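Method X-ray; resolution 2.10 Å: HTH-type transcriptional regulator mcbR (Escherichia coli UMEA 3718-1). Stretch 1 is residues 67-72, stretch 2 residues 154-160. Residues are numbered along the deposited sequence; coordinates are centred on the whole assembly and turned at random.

Stretch 1 67-72: TVPEVG
Stretch 2, residues 154-160: VRMGPGL

Residues 67-72 form an extended segment without regular helix or strand. Its phi/psi values are -126/145 at Thr 67, -70/129 at Val 68, -62/155 at Pro 69, -84/129 at Glu 70, -114/95 at Val 71 and -77/173 at Gly 72, which takes the N-cap position right before a helix. Residues 154-160 of the same chain begin inside a helix. Val 154 (-63/-43), Arg 155 (-65/-43) and Met 156 (-81/-16) belong to it; Gly 157 follows at -39/-51, and Pro 158 (-61/-24), Gly 159 (-66/-14) and Leu 160 (-89/-10) keep helical torsions. Short backbone hydrogen bonds hold this turn: Gly 159 N to Met 156 O at 2.8 Å and Leu 160 N to Gly 157 O at 2.9 Å, with a weak one from Gly 157 N to Val 154 O at 3.3 Å. Pro 158 has no amide hydrogen to contribute to this pattern.

Among CA atoms, the closest pair across the stretches is Val 71 CA and Gly 159 CA, 5.7 Å apart. No hydrogen bond crosses the contact, which buries 213 Å² in total and rests on van der Waals packing.

Pro 158 is the main partner from the second stretch. Its CA-to-CB bond points toward the extended segment, and its ring, C-gamma exo, offers a compact, rigid apolar surface. Val 68, whose CA-to-CB bond also points toward the other stretch, has chi1 at 177° (t) and brings Val 68 CG1 to 3.5 Å from Pro 158 CG. The backbone carbonyl of Pro 69 approaches the same ring, with Pro 69 O 3.8 Å from Pro 158 CB; the Pro 69 ring, likewise C-gamma exo, stays farther off.

Val 71 is the most covered residue of the pair of stretches. Its CA-to-CB bond points toward the turn, and chi1 of -178° (t) places Val 71 CG2 4.0 Å from Pro 158 CB and 3.5 Å from Arg 155 O. A short beta-branched side chain suits this site, since it reaches both ring and backbone without a long flexible arm. Val 71 CB also lies 4.3 Å from Gly 159 N. Glycine fits there because an ideal CB on Gly 159 would clash with Met 156 O, at 3.0 Å; Gly 157 is similarly constrained by Val 154 O, also at 3.0 Å.

The remaining side chains contribute little or nothing to the contact. The CA-to-CB bond of Glu 70 (chi1 -56°, m; chi2 -77°, m) points away, and the residue is exposed, as befits a carboxylate. That of Arg 155 points sideways; chi1 to chi3 are all m, and the guanidinium is hydrogen-bonded elsewhere in the structure. In selenomethionine Met 156 (p, t, m) the CA-to-CB bond points away, and the residue is buried.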

# COMPACT_ATOMS: atom_id res chain seq x y z
N THR A 67 3.75 -5.27 19.78
CA THR A 67 5.19 -5.17 19.56
C THR A 67 5.46 -4.55 18.21
O THR A 67 4.70 -4.74 17.25
CB THR A 67 5.94 -6.54 19.65
OG1 THR A 67 5.36 -7.45 18.72
CG2 THR A 67 5.89 -7.12 21.07
N VAL A 68 6.53 -3.78 18.18
CA VAL A 68 7.08 -3.20 16.96
C VAL A 68 7.67 -4.35 16.15
O VAL A 68 8.42 -5.17 16.69
CB VAL A 68 8.13 -2.13 17.29
CG1 VAL A 68 8.75 -1.57 16.01
CG2 VAL A 68 7.49 -1.02 18.17
N PRO A 69 7.31 -4.46 14.86
CA PRO A 69 7.79 -5.60 14.07
C PRO A 69 9.30 -5.63 13.92
O PRO A 69 9.94 -4.58 13.98
CB PRO A 69 7.12 -5.38 12.70
CG PRO A 69 5.93 -4.55 13.00
CD PRO A 69 6.36 -3.63 14.10
N GLU A 70 9.83 -6.82 13.69
CA GLU A 70 11.23 -7.03 13.35
C GLU A 70 11.37 -6.83 11.86
O GLU A 70 10.56 -7.35 11.10
CB GLU A 70 11.70 -8.45 13.70
CG GLU A 70 11.49 -8.88 15.14
CD GLU A 70 12.52 -8.29 16.09
OE1 GLU A 70 13.51 -7.69 15.61
OE2 GLU A 70 12.33 -8.41 17.32
N VAL A 71 12.31 -6.00 11.43
CA VAL A 71 12.52 -5.81 10.00
C VAL A 71 13.90 -6.34 9.58
O VAL A 71 14.91 -5.64 9.65
CB VAL A 71 12.36 -4.31 9.61
CG1 VAL A 71 12.53 -4.10 8.11
CG2 VAL A 71 11.00 -3.81 10.08
N GLY A 72 13.92 -7.59 9.11
CA GLY A 72 15.14 -8.21 8.63
C GLY A 72 15.49 -7.69 7.25
O GLY A 72 14.67 -6.99 6.64
N VAL A 154 6.29 3.44 7.07
CA VAL A 154 5.94 2.96 8.40
C VAL A 154 6.46 1.53 8.59
O VAL A 154 7.00 1.21 9.64
CB VAL A 154 4.42 2.99 8.65
CG1 VAL A 154 4.07 2.28 9.97
CG2 VAL A 154 3.90 4.45 8.69
N ARG A 155 6.29 0.69 7.58
CA ARG A 155 6.72 -0.72 7.64
C ARG A 155 8.26 -0.82 7.74
O ARG A 155 8.78 -1.62 8.50
CB ARG A 155 6.22 -1.47 6.39
CG ARG A 155 4.71 -1.64 6.32
CD ARG A 155 4.18 -2.54 7.42
NE ARG A 155 4.41 -3.97 7.22
CZ ARG A 155 3.63 -4.74 6.44
NH1 ARG A 155 2.63 -4.18 5.77
NH2 ARG A 155 3.85 -6.03 6.33
N MSE A 156 8.99 -0.03 6.96
CA MSE A 156 10.44 -0.11 7.04
C MSE A 156 11.00 0.66 8.23
O MSE A 156 12.15 0.44 8.63
CB MSE A 156 11.10 0.38 5.76
CG MSE A 156 10.98 1.85 5.50
SE MSE A 156 11.87 2.30 3.80
CE MSE A 156 13.64 2.04 4.30
N GLY A 157 10.18 1.55 8.79
CA GLY A 157 10.56 2.41 9.89
C GLY A 157 11.45 1.87 11.00
O GLY A 157 12.43 2.52 11.36
N PRO A 158 11.10 0.71 11.59
CA PRO A 158 11.94 0.16 12.67
C PRO A 158 13.38 -0.14 12.20
O PRO A 158 14.32 -0.11 12.99
CB PRO A 158 11.22 -1.13 13.08
CG PRO A 158 9.77 -0.90 12.68
CD PRO A 158 9.87 -0.08 11.40
N GLY A 159 13.53 -0.36 10.90
CA GLY A 159 14.85 -0.59 10.34
C GLY A 159 15.73 0.66 10.43
O GLY A 159 16.95 0.56 10.28
N LEU A 160 15.12 1.81 10.71
CA LEU A 160 15.85 3.09 10.80
C LEU A 160 16.38 3.36 12.21
O LEU A 160 17.18 4.28 12.43
CB LEU A 160 14.95 4.27 10.36
CG LEU A 160 14.92 4.61 8.87
CD1 LEU A 160 14.25 3.51 8.06
CD2 LEU A 160 14.25 5.96 8.65